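Local structure of pollen-specific leucine-rich repeat extensin-like protein 1 (Arabidopsis thaliana, 6TME) at residues V260-V271 with N283-F294. The protein is a pollen cell-wall leucine-rich repeat extensin whose repeat domain probably binds partner proteins during pollen tube growth. Numbering follows the deposited sequence.
Sequences VTVFDASSNGFV and NVEQMDFSYNKF. With NAG (2-acetamido-2-deoxy-beta-D-glucopyranose), chain E.
Strands 262-264 and 286-288 run parallel, their axes 4.7 Å apart, and Phe263 bonds both ways: its N donates to Gln286 O and its O accepts from Asp288 N. Ala265 N continues the ladder to Asp288 O at 2.8 Å. Asp264 and Asp288 lie side by side, with OD2 of Asp264 3.4 Å from OD2 of Asp288. This proximity of like charges is probably eased by hydrogen bonds: Asp264 OD2 is bonded to an aromatic side chain of another protein chain, and Asp288 OD2 accepts a weak bond from NAG O6. Asp264 OD1 and Asp288 OD1 each close an Asx turn on the backbone N two residues on, of Ser266 and Ser290, and each also accepts from that serine's OG. These are successive coils of a leucine-rich repeat solenoid, and Asn292 belongs to its asparagine ladder. With CG anti to its carbonyl carbon (chi1 -84°), the amide turns inward between the coils. Its ND2 donates to Ala265 O at 3.0 Å and to Phe289 O, both in the amide plane. Its OD1 accepts from Phe270 N at 3.0 Å. A leucine here would probably leave Ala265 O and Phe270 N without these mates and free the 265-270 turn to shift against the next coil. In the apolar interior, CE1 of Phe263 meets CE1 of Phe289 at 3.9 Å, while Ala265 CB sits at the edge of the Phe289 ring. Further along, Phe270 CB presses on Phe294 CZ at 3.4 Å.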
ATOM      1  N   VAL A 260      -0.733 -12.767  -8.977  1.00 37.31           N
ATOM      2  CA  VAL A 260      -1.588 -11.655  -8.566  1.00 36.49           C
ATOM      3  C   VAL A 260      -2.983 -12.157  -8.201  1.00 25.82           C
ATOM      4  O   VAL A 260      -3.596 -12.930  -8.942  1.00 25.32           O
ATOM      5  CB  VAL A 260      -1.646 -10.608  -9.689  1.00 33.27           C
ATOM      6  CG1 VAL A 260      -2.937  -9.815  -9.629  1.00 18.39           C
ATOM      7  CG2 VAL A 260      -0.439  -9.678  -9.592  1.00 28.54           C
ATOM      8  N   THR A 261      -3.503 -11.706  -7.059  1.00 29.85           N
ATOM      9  CA  THR A 261      -4.892 -11.946  -6.690  1.00 26.99           C
ATOM     10  C   THR A 261      -5.780 -10.715  -6.810  1.00 28.47           C
ATOM     11  O   THR A 261      -7.012 -10.855  -6.855  1.00 23.62           O
ATOM     12  CB  THR A 261      -4.993 -12.444  -5.238  1.00 28.11           C
ATOM     13  OG1 THR A 261      -4.432 -11.464  -4.351  1.00 33.98           O
ATOM     14  CG2 THR A 261      -4.278 -13.767  -5.075  1.00 28.90           C
ATOM     15  N   VAL A 262      -5.189  -9.522  -6.809  1.00 23.13           N
ATOM     16  CA  VAL A 262      -5.924  -8.271  -6.780  1.00 29.28           C
ATOM     17  C   VAL A 262      -5.238  -7.356  -7.773  1.00 30.90           C
ATOM     18  O   VAL A 262      -4.092  -6.945  -7.549  1.00 23.65           O
ATOM     19  CB  VAL A 262      -5.947  -7.604  -5.394  1.00 27.37           C
ATOM     20  CG1 VAL A 262      -6.615  -6.232  -5.525  1.00 16.67           C
ATOM     21  CG2 VAL A 262      -6.661  -8.461  -4.353  1.00 23.49           C
ATOM     22  N   PHE A 263      -5.933  -7.016  -8.850  1.00 33.58           N
ATOM     23  CA  PHE A 263      -5.433  -6.049  -9.819  1.00 29.82           C
ATOM     24  C   PHE A 263      -6.531  -5.016 -10.045  1.00 32.00           C
ATOM     25  O   PHE A 263      -7.532  -5.290 -10.717  1.00 32.56           O
ATOM     26  CB  PHE A 263      -5.013  -6.722 -11.136  1.00 26.86           C
ATOM     27  CG  PHE A 263      -4.242  -5.796 -12.040  1.00 33.88           C
ATOM     28  CD1 PHE A 263      -4.904  -4.873 -12.827  1.00 43.45           C
ATOM     29  CD2 PHE A 263      -2.861  -5.796 -12.038  1.00 27.79           C
ATOM     30  CE1 PHE A 263      -4.197  -3.989 -13.616  1.00 48.09           C
ATOM     31  CE2 PHE A 263      -2.150  -4.908 -12.821  1.00 29.71           C
ATOM     32  CZ  PHE A 263      -2.814  -4.010 -13.612  1.00 40.03           C
ATOM     33  N   ASP A 264      -6.344  -3.823  -9.504  1.00 28.05           N
ATOM     34  CA  ASP A 264      -7.360  -2.777  -9.568  1.00 33.70           C
ATOM     35  C   ASP A 264      -6.764  -1.552 -10.263  1.00 34.82           C
ATOM     36  O   ASP A 264      -5.871  -0.894  -9.721  1.00 30.01           O
ATOM     37  CB  ASP A 264      -7.881  -2.454  -8.167  1.00 29.07           C
ATOM     38  CG  ASP A 264      -9.183  -1.651  -8.194  1.00 39.44           C
ATOM     39  OD1 ASP A 264      -9.327  -0.769  -9.075  1.00 24.59           O
ATOM     40  OD2 ASP A 264     -10.053  -1.891  -7.323  1.00 46.49           O
ATOM     41  N   ALA A 265      -7.251  -1.261 -11.472  1.00 26.26           N
ATOM     42  CA  ALA A 265      -6.782  -0.142 -12.280  1.00 22.03           C
ATOM     43  C   ALA A 265      -7.870   0.903 -12.476  1.00 24.84           C
ATOM     44  O   ALA A 265      -7.788   1.717 -13.406  1.00 27.58           O
ATOM     45  CB  ALA A 265      -6.266  -0.629 -13.634  1.00 16.84           C
ATOM     46  N   SER A 266      -8.852   0.936 -11.584  1.00 23.24           N
ATOM     47  CA  SER A 266     -10.064   1.680 -11.872  1.00 32.83           C
ATOM     48  C   SER A 266      -9.868   3.180 -11.651  1.00 32.78           C
ATOM     49  O   SER A 266      -8.959   3.630 -10.933  1.00 28.12           O
ATOM     50  CB  SER A 266     -11.235   1.164 -11.026  1.00 28.25           C
ATOM     51  OG  SER A 266     -11.051   1.436  -9.651  1.00 39.56           O
ATOM     52  N   SER A 267     -10.745   3.954 -12.299  1.00 29.50           N
ATOM     53  CA  SER A 267     -10.803   5.404 -12.134  1.00 26.96           C
ATOM     54  C   SER A 267      -9.500   6.048 -12.591  1.00 28.87           C
ATOM     55  O   SER A 267      -8.888   6.848 -11.878  1.00 33.94           O
ATOM     56  CB  SER A 267     -11.134   5.783 -10.689  1.00 17.64           C
ATOM     57  OG  SER A 267     -12.420   5.303 -10.388  1.00 39.07           O
ATOM     58  N   ASN A 268      -9.057   5.651 -13.782  1.00 29.69           N
ATOM     59  CA  ASN A 268      -7.928   6.291 -14.430  1.00 26.22           C
ATOM     60  C   ASN A 268      -8.395   6.749 -15.806  1.00 35.64           C
ATOM     61  O   ASN A 268      -9.554   7.143 -15.962  1.00 35.50           O
ATOM     62  CB  ASN A 268      -6.734   5.331 -14.480  1.00 21.02           C
ATOM     63  CG  ASN A 268      -5.922   5.346 -13.159  1.00 26.22           C
ATOM     64  OD1 ASN A 268      -5.134   6.250 -12.924  1.00 30.09           O
ATOM     65  ND2 ASN A 268      -6.164   4.369 -12.287  1.00 13.35           N
ATOM     66  N   GLY A 269      -7.519   6.693 -16.805  1.00 26.05           N
ATOM     67  CA  GLY A 269      -7.860   7.132 -18.136  1.00 20.82           C
ATOM     68  C   GLY A 269      -7.252   6.198 -19.157  1.00 26.46           C
ATOM     69  O   GLY A 269      -6.760   6.639 -20.200  1.00 27.51           O
ATOM     70  N   PHE A 270      -7.260   4.902 -18.861  1.00 24.43           N
ATOM     71  CA  PHE A 270      -6.694   3.947 -19.796  1.00 29.85           C
ATOM     72  C   PHE A 270      -7.555   3.834 -21.054  1.00 33.36           C
ATOM     73  O   PHE A 270      -8.764   4.076 -21.038  1.00 27.70           O
ATOM     74  CB  PHE A 270      -6.543   2.590 -19.133  1.00 25.40           C
ATOM     75  CG  PHE A 270      -5.586   2.588 -17.983  1.00 32.02           C
ATOM     76  CD1 PHE A 270      -4.219   2.766 -18.194  1.00 31.09           C
ATOM     77  CD2 PHE A 270      -6.046   2.400 -16.687  1.00 26.57           C
ATOM     78  CE1 PHE A 270      -3.338   2.761 -17.134  1.00 41.26           C
ATOM     79  CE2 PHE A 270      -5.164   2.396 -15.623  1.00 32.28           C
ATOM     80  CZ  PHE A 270      -3.810   2.576 -15.840  1.00 30.33           C
ATOM     81  N   VAL A 271      -6.905   3.472 -22.153  1.00 40.28           N
ATOM     82  CA  VAL A 271      -7.530   3.342 -23.455  1.00 35.16           C
ATOM     83  C   VAL A 271      -7.109   2.008 -24.053  1.00 38.85           C
ATOM     84  O   VAL A 271      -6.349   1.248 -23.457  1.00 34.41           O
ATOM     85  CB  VAL A 271      -7.156   4.499 -24.405  1.00 32.47           C
ATOM     86  CG1 VAL A 271      -7.743   5.819 -23.916  1.00 25.86           C
ATOM     87  CG2 VAL A 271      -5.641   4.592 -24.524  1.00 21.05           C
ATOM     88  N   ASN A 283      -4.168 -16.530 -11.000  1.00 29.99           N
ATOM     89  CA  ASN A 283      -4.570 -16.447  -9.600  1.00 40.05           C
ATOM     90  C   ASN A 283      -5.480 -15.270  -9.283  1.00 34.47           C
ATOM     91  O   ASN A 283      -5.889 -15.135  -8.125  1.00 32.04           O
ATOM     92  CB  ASN A 283      -3.339 -16.367  -8.681  1.00 34.49           C
ATOM     93  CG  ASN A 283      -2.832 -17.738  -8.260  1.00 44.33           C
ATOM     94  OD1 ASN A 283      -3.454 -18.427  -7.442  1.00 42.99           O
ATOM     95  ND2 ASN A 283      -1.706 -18.152  -8.839  1.00 37.02           N
ATOM     96  N   VAL A 284      -5.796 -14.409 -10.254  1.00 21.55           N
ATOM     97  CA  VAL A 284      -6.465 -13.165  -9.914  1.00 25.69           C
ATOM     98  C   VAL A 284      -7.847 -13.472  -9.367  1.00 29.14           C
ATOM     99  O   VAL A 284      -8.559 -14.349  -9.874  1.00 31.61           O
ATOM    100  CB  VAL A 284      -6.511 -12.203 -11.110  1.00 28.99           C
ATOM    101  CG1 VAL A 284      -7.595 -12.561 -12.098  1.00 27.13           C
ATOM    102  CG2 VAL A 284      -6.691 -10.764 -10.596  1.00 27.73           C
ATOM    103  N   GLU A 285      -8.195 -12.817  -8.265  1.00 27.40           N
ATOM    104  CA  GLU A 285      -9.497 -12.988  -7.647  1.00 30.03           C
ATOM    105  C   GLU A 285     -10.374 -11.762  -7.806  1.00 31.73           C
ATOM    106  O   GLU A 285     -11.570 -11.883  -8.113  1.00 28.24           O
ATOM    107  CB  GLU A 285      -9.330 -13.320  -6.163  1.00 23.04           C
ATOM    108  CG  GLU A 285      -8.798 -14.722  -5.926  1.00 27.23           C
ATOM    109  CD  GLU A 285      -8.304 -14.928  -4.501  1.00 42.48           C
ATOM    110  OE1 GLU A 285      -8.684 -14.134  -3.610  1.00 42.13           O
ATOM    111  OE2 GLU A 285      -7.508 -15.869  -4.280  1.00 47.56           O
ATOM    112  N   GLN A 286      -9.778 -10.592  -7.625  1.00 23.01           N
ATOM    113  CA  GLN A 286     -10.434  -9.301  -7.753  1.00 27.42           C
ATOM    114  C   GLN A 286      -9.759  -8.574  -8.899  1.00 26.28           C
ATOM    115  O   GLN A 286      -8.534  -8.411  -8.895  1.00 36.84           O
ATOM    116  CB  GLN A 286     -10.318  -8.492  -6.453  1.00 29.07           C
ATOM    117  CG  GLN A 286     -10.868  -9.191  -5.213  1.00 27.54           C
ATOM    118  CD  GLN A 286     -12.388  -9.148  -5.143  1.00 29.87           C
ATOM    119  OE1 GLN A 286     -13.028  -8.168  -5.557  1.00 36.12           O
ATOM    120  NE2 GLN A 286     -12.970 -10.201  -4.610  1.00 29.74           N
ATOM    121  N   MET A 287     -10.541  -8.173  -9.891  1.00 32.95           N
ATOM    122  CA  MET A 287     -10.020  -7.445 -11.041  1.00 27.78           C
ATOM    123  C   MET A 287     -11.018  -6.347 -11.373  1.00 26.48           C
ATOM    124  O   MET A 287     -12.192  -6.633 -11.625  1.00 28.69           O
ATOM    125  CB  MET A 287      -9.787  -8.369 -12.242  1.00 25.43           C
ATOM    126  CG  MET A 287      -8.848  -7.742 -13.286  1.00 35.14           C
ATOM    127  SD  MET A 287      -7.988  -8.920 -14.356  1.00 43.40           S
ATOM    128  CE  MET A 287      -9.353  -9.725 -15.161  1.00 32.14           C
ATOM    129  N   ASP A 288     -10.555  -5.102 -11.344  1.00 21.02           N
ATOM    130  CA  ASP A 288     -11.404  -3.918 -11.472  1.00 27.98           C
ATOM    131  C   ASP A 288     -10.790  -2.997 -12.515  1.00 32.19           C
ATOM    132  O   ASP A 288      -9.715  -2.431 -12.287  1.00 29.01           O
ATOM    133  CB  ASP A 288     -11.538  -3.179 -10.128  1.00 22.18           C
ATOM    134  CG  ASP A 288     -12.573  -2.030 -10.177  1.00 34.87           C
ATOM    135  OD1 ASP A 288     -13.030  -1.648 -11.269  1.00 37.99           O
ATOM    136  OD2 ASP A 288     -12.943  -1.502  -9.114  1.00 46.26           O
ATOM    137  N   PHE A 289     -11.468  -2.829 -13.648  1.00 31.01           N
ATOM    138  CA  PHE A 289     -11.056  -1.850 -14.648  1.00 24.02           C
ATOM    139  C   PHE A 289     -12.068  -0.733 -14.802  1.00 27.97           C
ATOM    140  O   PHE A 289     -12.003   0.011 -15.791  1.00 30.19           O
ATOM    141  CB  PHE A 289     -10.835  -2.502 -16.015  1.00 21.23           C
ATOM    142  CG  PHE A 289      -9.746  -3.523 -16.038  1.00 23.71           C
ATOM    143  CD1 PHE A 289      -8.453  -3.180 -15.735  1.00 37.20           C
ATOM    144  CD2 PHE A 289     -10.010  -4.815 -16.402  1.00 33.81           C
ATOM    145  CE1 PHE A 289      -7.454  -4.117 -15.773  1.00 37.52           C
ATOM    146  CE2 PHE A 289      -9.012  -5.752 -16.455  1.00 36.67           C
ATOM    147  CZ  PHE A 289      -7.744  -5.410 -16.129  1.00 36.96           C
ATOM    148  N   SER A 290     -13.015  -0.609 -13.868  1.00 17.59           N
ATOM    149  CA  SER A 290     -14.087   0.368 -14.036  1.00 27.01           C
ATOM    150  C   SER A 290     -13.529   1.789 -14.195  1.00 29.03           C
ATOM    151  O   SER A 290     -12.398   2.099 -13.798  1.00 27.82           O
ATOM    152  CB  SER A 290     -15.065   0.302 -12.857  1.00 18.03           C
ATOM    153  OG  SER A 290     -14.499   0.879 -11.699  1.00 36.32           O
ATOM    154  N   TYR A 291     -14.341   2.651 -14.808  1.00 29.28           N
ATOM    155  CA  TYR A 291     -14.080   4.093 -14.910  1.00 25.99           C
ATOM    156  C   TYR A 291     -12.775   4.370 -15.647  1.00 22.30           C
ATOM    157  O   TYR A 291     -11.840   4.982 -15.124  1.00 28.35           O
ATOM    158  CB  TYR A 291     -14.064   4.752 -13.534  1.00 28.58           C
ATOM    159  CG  TYR A 291     -15.409   4.817 -12.892  1.00 28.07           C
ATOM    160  CD1 TYR A 291     -16.288   5.850 -13.201  1.00 31.31           C
ATOM    161  CD2 TYR A 291     -15.800   3.855 -11.958  1.00 28.83           C
ATOM    162  CE1 TYR A 291     -17.530   5.913 -12.625  1.00 35.74           C
ATOM    163  CE2 TYR A 291     -17.044   3.907 -11.370  1.00 31.43           C
ATOM    164  CZ  TYR A 291     -17.909   4.941 -11.708  1.00 40.89           C
ATOM    165  OH  TYR A 291     -19.154   5.019 -11.122  1.00 52.52           O
ATOM    166  N   ASN A 292     -12.726   3.892 -16.880  1.00 23.29           N
ATOM    167  CA  ASN A 292     -11.606   4.152 -17.761  1.00 25.02           C
ATOM    168  C   ASN A 292     -12.180   4.484 -19.130  1.00 30.34           C
ATOM    169  O   ASN A 292     -13.345   4.871 -19.254  1.00 34.49           O
ATOM    170  CB  ASN A 292     -10.660   2.947 -17.727  1.00 26.45           C
ATOM    171  CG  ASN A 292      -9.697   3.024 -16.566  1.00 30.94           C
ATOM    172  OD1 ASN A 292      -8.861   3.923 -16.511  1.00 37.23           O
ATOM    173  ND2 ASN A 292      -9.817   2.096 -15.626  1.00 26.88           N
ATOM    174  N   LYS A 293     -11.374   4.320 -20.171  1.00 32.48           N
ATOM    175  CA  LYS A 293     -11.838   4.538 -21.533  1.00 36.90           C
ATOM    176  C   LYS A 293     -11.535   3.326 -22.395  1.00 33.82           C
ATOM    177  O   LYS A 293     -11.225   3.450 -23.582  1.00 33.10           O
ATOM    178  CB  LYS A 293     -11.218   5.800 -22.132  1.00 35.62           C
ATOM    179  CG  LYS A 293     -12.013   7.035 -21.806  1.00 47.75           C
ATOM    180  CD  LYS A 293     -11.220   8.051 -21.022  1.00 48.16           C
ATOM    181  CE  LYS A 293     -10.107   8.643 -21.841  1.00 54.98           C
ATOM    182  NZ  LYS A 293      -9.451   9.742 -21.084  1.00 61.90           N
ATOM    183  N   PHE A 294     -11.618   2.133 -21.809  1.00 32.54           N
ATOM    184  CA  PHE A 294     -11.367   0.923 -22.578  1.00 32.43           C
ATOM    185  C   PHE A 294     -12.437   0.722 -23.638  1.00 36.01           C
ATOM    186  O   PHE A 294     -13.610   1.082 -23.462  1.00 28.18           O
ATOM    187  CB  PHE A 294     -11.350  -0.313 -21.695  1.00 27.71           C
ATOM    188  CG  PHE A 294     -10.233  -0.345 -20.715  1.00 25.50           C
ATOM    189  CD1 PHE A 294      -8.921  -0.504 -21.141  1.00 26.96           C
ATOM    190  CD2 PHE A 294     -10.497  -0.244 -19.354  1.00 25.85           C
ATOM    191  CE1 PHE A 294      -7.876  -0.545 -20.222  1.00 32.14           C
ATOM    192  CE2 PHE A 294      -9.457  -0.276 -18.435  1.00 36.46           C
ATOM    193  CZ  PHE A 294      -8.145  -0.434 -18.868  1.00 28.09           C
TER
HETATM  194  C1  NAG E   1     -16.537  -6.183  -6.378  1.00 36.41           C
HETATM  195  C2  NAG E   1     -16.939  -5.954  -4.925  1.00 39.33           C
HETATM  196  C3  NAG E   1     -17.608  -4.589  -4.769  1.00 41.92           C
HETATM  197  C4  NAG E   1     -16.666  -3.496  -5.252  1.00 44.86           C
HETATM  198  C5  NAG E   1     -16.255  -3.755  -6.699  1.00 34.37           C
HETATM  199  C6  NAG E   1     -15.148  -2.833  -7.156  1.00 41.50           C
HETATM  200  C7  NAG E   1     -17.354  -8.130  -3.849  1.00 49.99           C
HETATM  201  C8  NAG E   1     -18.398  -9.107  -3.400  1.00 51.19           C
HETATM  202  N2  NAG E   1     -17.809  -7.015  -4.435  1.00 45.96           N
HETATM  203  O3  NAG E   1     -17.911  -4.365  -3.396  1.00 45.55           O
HETATM  204  O4  NAG E   1     -17.247  -2.203  -5.094  1.00 52.18           O
HETATM  205  O5  NAG E   1     -15.728  -5.086  -6.835  1.00 34.74           O
HETATM  206  O6  NAG E   1     -13.912  -3.189  -6.546  1.00 46.04           O
HETATM  207  O7  NAG E   1     -16.152  -8.347  -3.698  1.00 51.33           O
HETATM  208  O   HOH W   1      -2.781 -14.090 -11.117  1.00 26.68           O
HETATM  209  O   HOH W   2      -7.074   9.407 -20.980  1.00 47.43           O